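PDB 6ICL: methylxanthine N3-demethylase NdmB from Pseudomonas putida, which removes the N3-methyl group of theobromine and related methylxanthines as formaldehyde, acting as a Rieske-type oxygenase in bacterial caffeine degradation. Local coordinates for residues A[220-225]-A[365-370]; A[225-230]-A[249-254]. One frame throughout, in Å; residues are numbered along the deposited sequence.

Contact 1: A[220-225]-A[365-370]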
loop_
_atom_site.group_PDB
_atom_site.type_symbol
_atom_site.label_atom_id
_atom_site.label_comp_id
_atom_site.label_asym_id
_atom_site.label_seq_id
_atom_site.Cartn_x
_atom_site.Cartn_y
_atom_site.Cartn_z
ATOM N N ASN A 220 34.208 4.223 -37.603
ATOM C CA ASN A 220 34.966 5.458 -37.710
ATOM C C ASN A 220 34.683 6.382 -36.534
ATOM O O ASN A 220 33.600 6.349 -35.940
ATOM C CB ASN A 220 34.621 6.205 -38.996
ATOM C CG ASN A 220 34.845 5.362 -40.233
ATOM O OD1 ASN A 220 35.658 4.437 -40.231
ATOM N ND2 ASN A 220 34.124 5.682 -41.301
ATOM N N ARG A 221 35.669 7.221 -36.224
ATOM C CA ARG A 221 35.500 8.404 -35.392
ATOM C C ARG A 221 35.521 9.622 -36.308
ATOM O O ARG A 221 36.534 9.887 -36.965
ATOM C CB ARG A 221 36.611 8.513 -34.350
ATOM C CG ARG A 221 36.768 7.317 -33.412
ATOM C CD ARG A 221 37.772 7.702 -32.348
ATOM N NE ARG A 221 38.169 6.617 -31.459
ATOM C CZ ARG A 221 39.108 6.774 -30.530
ATOM N NH1 ARG A 221 39.717 7.947 -30.411
ATOM N NH2 ARG A 221 39.441 5.780 -29.726
ATOM N N VAL A 222 34.408 10.353 -36.366
ATOM C CA VAL A 222 34.241 11.490 -37.263
ATOM C C VAL A 222 33.577 12.616 -36.472
ATOM O O VAL A 222 32.408 12.497 -36.080
ATOM C CB VAL A 222 33.399 11.122 -38.492
ATOM C CG1 VAL A 222 33.220 12.332 -39.378
ATOM C CG2 VAL A 222 34.017 9.956 -39.247
ATOM N N ASP A 223 34.316 13.697 -36.227
ATOM C CA ASP A 223 33.762 14.923 -35.649
ATOM C C ASP A 223 32.990 14.656 -34.349
ATOM O O ASP A 223 31.847 15.086 -34.185
ATOM C CB ASP A 223 32.860 15.635 -36.667
ATOM C CG ASP A 223 33.584 15.984 -37.976
ATOM O OD1 ASP A 223 34.764 16.362 -37.921
ATOM O OD2 ASP A 223 32.959 15.900 -39.060
ATOM N N GLY A 224 33.620 13.940 -33.418
ATOM C CA GLY A 224 32.989 13.671 -32.133
ATOM C C GLY A 224 31.962 12.554 -32.123
ATOM O O GLY A 224 31.303 12.350 -31.093
ATOM N N GLU A 225 31.808 11.817 -33.223
ATOM C CA GLU A 225 30.810 10.765 -33.359
ATOM C C GLU A 225 31.487 9.429 -33.639
ATOM O O GLU A 225 32.470 9.371 -34.386
ATOM C CB GLU A 225 29.838 11.067 -34.506
ATOM C CG GLU A 225 29.261 12.491 -34.526
ATOM C CD GLU A 225 28.213 12.671 -35.622
ATOM O OE1 GLU A 225 27.988 11.722 -36.414
ATOM O OE2 GLU A 225 27.604 13.760 -35.690
ATOM N N LEU A 365 38.255 15.528 -31.145
ATOM C CA LEU A 365 38.165 16.075 -32.498
ATOM C C LEU A 365 38.943 15.303 -33.562
ATOM O O LEU A 365 38.677 15.496 -34.757
ATOM C CB LEU A 365 38.644 17.526 -32.488
ATOM C CG LEU A 365 37.789 18.464 -31.642
ATOM C CD1 LEU A 365 38.549 19.755 -31.368
ATOM C CD2 LEU A 365 36.476 18.746 -32.363
ATOM N N THR A 366 39.886 14.444 -33.184
ATOM C CA THR A 366 40.703 13.744 -34.181
ATOM C C THR A 366 39.906 12.639 -34.867
ATOM O O THR A 366 39.507 11.662 -34.222
ATOM C CB THR A 366 41.949 13.146 -33.528
ATOM O OG1 THR A 366 42.795 14.196 -33.041
ATOM C CG2 THR A 366 42.707 12.281 -34.524
ATOM N N ASN A 367 39.698 12.766 -36.177
ATOM C CA ASN A 367 38.994 11.722 -36.897
ATOM C C ASN A 367 39.896 10.512 -37.095
ATOM O O ASN A 367 41.122 10.623 -37.140
ATOM C CB ASN A 367 38.480 12.238 -38.233
ATOM C CG ASN A 367 37.406 13.275 -38.054
ATOM O OD1 ASN A 367 37.135 13.703 -36.932
ATOM N ND2 ASN A 367 36.791 13.690 -39.144
ATOM N N VAL A 368 39.274 9.340 -37.151
ATOM C CA VAL A 368 39.986 8.079 -37.296
ATOM C C VAL A 368 39.130 7.189 -38.180
ATOM O O VAL A 368 38.094 6.680 -37.744
ATOM C CB VAL A 368 40.262 7.405 -35.938
ATOM C CG1 VAL A 368 40.983 6.092 -36.137
ATOM C CG2 VAL A 368 41.076 8.307 -35.017
ATOM N N ILE A 369 39.541 7.014 -39.431
ATOM C CA ILE A 369 38.806 6.215 -40.402
ATOM C C ILE A 369 39.472 4.854 -40.483
ATOM O O ILE A 369 40.691 4.770 -40.687
ATOM C CB ILE A 369 38.787 6.902 -41.778
ATOM C CG1 ILE A 369 38.359 8.363 -41.623
ATOM C CG2 ILE A 369 37.883 6.157 -42.749
ATOM C CD1 ILE A 369 37.042 8.539 -40.880
ATOM N N GLU A 370 38.686 3.789 -40.327
ATOM C CA GLU A 370 39.258 2.446 -40.283
ATOM C C GLU A 370 39.868 2.116 -41.642
ATOM O O GLU A 370 39.140 1.821 -42.596
ATOM C CB GLU A 370 38.206 1.414 -39.877
ATOM C CG GLU A 370 38.812 0.172 -39.212
ATOM C CD GLU A 370 37.785 -0.862 -38.754
ATOM O OE1 GLU A 370 38.166 -2.044 -38.571
ATOM O OE2 GLU A 370 36.604 -0.503 -38.568
HETATM O O HOH W 1 36.550 2.851 -42.155
HETATM O O HOH W 2 39.697 10.649 -31.749
HETATM O O HOH W 3 35.996 12.743 -33.794
#
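Arg-221 and Val-368 exchange a pair of backbone hydrogen bonds, Arg-221 N to Val-368 O at 2.9 Å and Val-368 N to Arg-221 O at 2.8 Å, which makes them a single antiparallel bridge. Two asparagine side chains continue the pairing beyond it, one from each segment. With CG turned beside its own backbone N (chi1 -67°), the side-chain amide of Asn-367 lies back along the turn, where OD1 accepts Asp-223 N at 2.9 Å; the N-H points almost straight at the oxygen but arrives from above the carbonyl plane. At the other end Asn-220 OD1 accepts Glu-370 N at 3.1 Å, again from above the plane, and a water joins the same oxygen to Glu-370 O. Ile-369 crosses the side chains of Asn-220 and Val-222 at a slant, its CD1 3.7 Å from Val-222 CG2. Farther out, extended Arg-221 shares a water with Thr-366 O through NH1 and meets Glu-348 and Trp-345 of helix 337-355 by a salt bridge and a cation-pi contact. Glu-370 OE2 makes a salt bridge with Lys-337 and accepts a hydrogen bond from Val-219 N. The C-terminal tail is thus fastened along the outermost strand of the catalytic-domain sheet mainly by polar, backbone-directed bonds, with a single apolar side-chain pair across it.

Contact 2: A[225-230]-A[249-254]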
loop_
_atom_site.group_PDB
_atom_site.type_symbol
_atom_site.label_atom_id
_atom_site.label_comp_id
_atom_site.label_asym_id
_atom_site.label_seq_id
_atom_site.Cartn_x
_atom_site.Cartn_y
_atom_site.Cartn_z
ATOM N N GLU A 225 31.808 11.817 -33.223
ATOM C CA GLU A 225 30.810 10.765 -33.359
ATOM C C GLU A 225 31.487 9.429 -33.639
ATOM O O GLU A 225 32.470 9.371 -34.386
ATOM C CB GLU A 225 29.838 11.067 -34.506
ATOM C CG GLU A 225 29.261 12.491 -34.526
ATOM C CD GLU A 225 28.213 12.671 -35.622
ATOM O OE1 GLU A 225 27.988 11.722 -36.414
ATOM O OE2 GLU A 225 27.604 13.760 -35.690
ATOM N N LEU A 226 30.967 8.354 -33.050
ATOM C CA LEU A 226 31.189 7.021 -33.604
ATOM C C LEU A 226 30.243 6.815 -34.778
ATOM O O LEU A 226 29.035 7.053 -34.659
ATOM C CB LEU A 226 30.961 5.928 -32.562
ATOM C CG LEU A 226 32.134 5.507 -31.685
ATOM C CD1 LEU A 226 31.687 4.433 -30.717
ATOM C CD2 LEU A 226 33.318 5.016 -32.547
ATOM N N GLN A 227 30.789 6.399 -35.923
ATOM C CA GLN A 227 29.993 6.180 -37.116
ATOM C C GLN A 227 30.266 4.787 -37.652
ATOM O O GLN A 227 31.425 4.397 -37.842
ATOM C CB GLN A 227 30.283 7.239 -38.177
ATOM C CG GLN A 227 29.954 8.634 -37.713
ATOM C CD GLN A 227 30.077 9.655 -38.820
ATOM O OE1 GLN A 227 30.556 9.342 -39.910
ATOM N NE2 GLN A 227 29.640 10.885 -38.550
ATOM N N PHE A 228 29.198 4.030 -37.861
ATOM C CA PHE A 228 29.317 2.709 -38.436
ATOM C C PHE A 228 28.020 2.404 -39.158
ATOM O O PHE A 228 26.986 3.039 -38.926
ATOM C CB PHE A 228 29.633 1.639 -37.381
ATOM C CG PHE A 228 28.822 1.766 -36.109
ATOM C CD1 PHE A 228 29.193 2.659 -35.118
ATOM C CD2 PHE A 228 27.692 0.989 -35.909
ATOM C CE1 PHE A 228 28.453 2.776 -33.946
ATOM C CE2 PHE A 228 26.942 1.107 -34.729
ATOM C CZ PHE A 228 27.328 1.993 -33.759
ATOM N N LYS A 229 28.095 1.435 -40.050
ATOM C CA LYS A 229 26.981 1.050 -40.889
ATOM C C LYS A 229 26.936 -0.468 -40.893
ATOM O O LYS A 229 27.978 -1.122 -40.925
ATOM C CB LYS A 229 27.133 1.641 -42.314
ATOM C CG LYS A 229 26.127 1.119 -43.332
ATOM C CD LYS A 229 26.026 2.041 -44.555
ATOM C CE LYS A 229 25.108 1.467 -45.640
ATOM N NZ LYS A 229 25.768 1.366 -46.981
ATOM N N LEU A 230 25.742 -1.023 -40.761
ATOM C CA LEU A 230 25.530 -2.461 -40.764
ATOM C C LEU A 230 24.582 -2.790 -41.902
ATOM O O LEU A 230 23.542 -2.139 -42.056
ATOM C CB LEU A 230 24.944 -2.953 -39.434
ATOM C CG LEU A 230 25.672 -2.598 -38.135
ATOM C CD1 LEU A 230 24.924 -3.182 -36.945
ATOM C CD2 LEU A 230 27.100 -3.094 -38.134
ATOM N N THR A 249 22.411 2.720 -40.442
ATOM C CA THR A 249 23.468 3.716 -40.484
ATOM C C THR A 249 23.477 4.468 -39.160
ATOM O O THR A 249 22.507 5.160 -38.831
ATOM C CB THR A 249 23.245 4.668 -41.660
ATOM O OG1 THR A 249 23.048 3.902 -42.858
ATOM C CG2 THR A 249 24.429 5.578 -41.836
ATOM N N TYR A 250 24.574 4.351 -38.417
ATOM C CA TYR A 250 24.689 4.913 -37.079
ATOM C C TYR A 250 25.592 6.130 -37.087
ATOM O O TYR A 250 26.737 6.057 -37.545
ATOM C CB TYR A 250 25.251 3.898 -36.088
ATOM C CG TYR A 250 24.377 2.693 -35.852
ATOM C CD1 TYR A 250 24.353 1.651 -36.767
ATOM C CD2 TYR A 250 23.612 2.575 -34.687
ATOM C CE1 TYR A 250 23.596 0.538 -36.562
ATOM C CE2 TYR A 250 22.827 1.461 -34.470
ATOM C CZ TYR A 250 22.826 0.436 -35.421
ATOM O OH TYR A 250 22.059 -0.695 -35.261
ATOM N N ARG A 251 25.083 7.235 -36.546
ATOM C CA ARG A 251 25.898 8.369 -36.145
ATOM C C ARG A 251 25.659 8.577 -34.662
ATOM O O ARG A 251 24.519 8.803 -34.238
ATOM C CB ARG A 251 25.549 9.624 -36.946
ATOM C CG ARG A 251 25.888 9.507 -38.440
ATOM C CD ARG A 251 25.584 10.817 -39.160
ATOM N NE ARG A 251 26.244 11.960 -38.524
ATOM C CZ ARG A 251 26.178 13.198 -39.001
ATOM N NH1 ARG A 251 25.484 13.426 -40.108
ATOM N NH2 ARG A 251 26.806 14.200 -38.394
ATOM N N CYS A 252 26.726 8.490 -33.876
ATOM C CA CYS A 252 26.634 8.328 -32.428
ATOM C C CYS A 252 27.464 9.406 -31.760
ATOM O O CYS A 252 28.653 9.174 -31.514
ATOM C CB CYS A 252 27.124 6.936 -32.017
ATOM S SG CYS A 252 26.113 5.582 -32.615
ATOM N N THR A 253 26.858 10.556 -31.444
ATOM C CA THR A 253 27.625 11.570 -30.742
ATOM C C THR A 253 28.040 11.035 -29.383
ATOM O O THR A 253 27.211 10.500 -28.632
ATOM C CB THR A 253 26.833 12.863 -30.566
ATOM O OG1 THR A 253 26.279 13.277 -31.814
ATOM C CG2 THR A 253 27.729 13.946 -30.064
ATOM N N MET A 254 29.325 11.164 -29.074
ATOM C CA MET A 254 29.841 10.759 -27.778
ATOM C C MET A 254 29.396 11.735 -26.684
ATOM O O MET A 254 29.263 12.938 -26.930
ATOM C CB MET A 254 31.357 10.666 -27.835
ATOM C CG MET A 254 31.848 9.617 -28.836
ATOM S SD MET A 254 31.571 7.925 -28.269
ATOM C CE MET A 254 32.783 7.861 -26.946
HETATM O O HOH W 4 27.606 15.178 -33.418
#
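Phe-228 holds CG between its backbone N and carbonyl carbon (chi1 44°), the crowded position, and this lays its ring over that of Tyr-250, whose CG stands beside its own N. The rings form an offset stack, centroids 4.5 Å apart and planes at 20°. The overlap is close: Phe-228 CE2 sits above one face of the Tyr-250 ring, 3.2 Å from Tyr-250 CG, while Tyr-250 CB makes a CH-pi contact with the Phe-228 face. Cys-252 SG approaches the Phe-228 ring obliquely, and Leu-230 CD1 lies against Tyr-250 CE1. On the face that carries Glu-225, Gln-227 and Arg-251, a bend at chi3 (54°) turns the Arg-251 guanidinium side-on to Glu-225: NE meets the syn lone pair of OE1 at 2.7 Å and NH2 reaches OE2 at 2.9 Å. Gln-227 NE2 adds a hydrogen bond of 2.8 Å to Glu-225 OE1 from above the carboxylate plane. A water links Glu-225 OE2 with Thr-253 OG1, which is also hydrogen-bonded to Tyr-162 N. Backbone bonds pair Leu-226 with Cys-252 and Phe-228 with Tyr-250 between the antiparallel strands. The sheet therefore has an aromatic, apolar face, packed in part on helix 337-355, and a face where a buried carboxylate probably has its charge balanced by Arg-251.

How the contacts relate
Both contacts reach the same antiparallel sheet of the oxygenase C-terminal domain, contact 2 between two of its strands and contact 1 at its edge. Contact 2 is largely buried, whereas contact 1 lies at the surface, where a tail without regular strand structure runs beside strand 219-222. A type I' turn connects strands 219-222 and 225-230, with Glu-225 common to both contacts. Asn-220 N to Gln-227 O pairs these strands, and Met-254 N to Gly-224 O ties the turn to the end of strand 246-253, both probable hydrogen bonds. Amide and water-mediated bonds dominate outside; ring stacking marks the buried side, with a bidentate salt bridge to the buried carboxylate on the other face. Helix 337-355 touches both contacts.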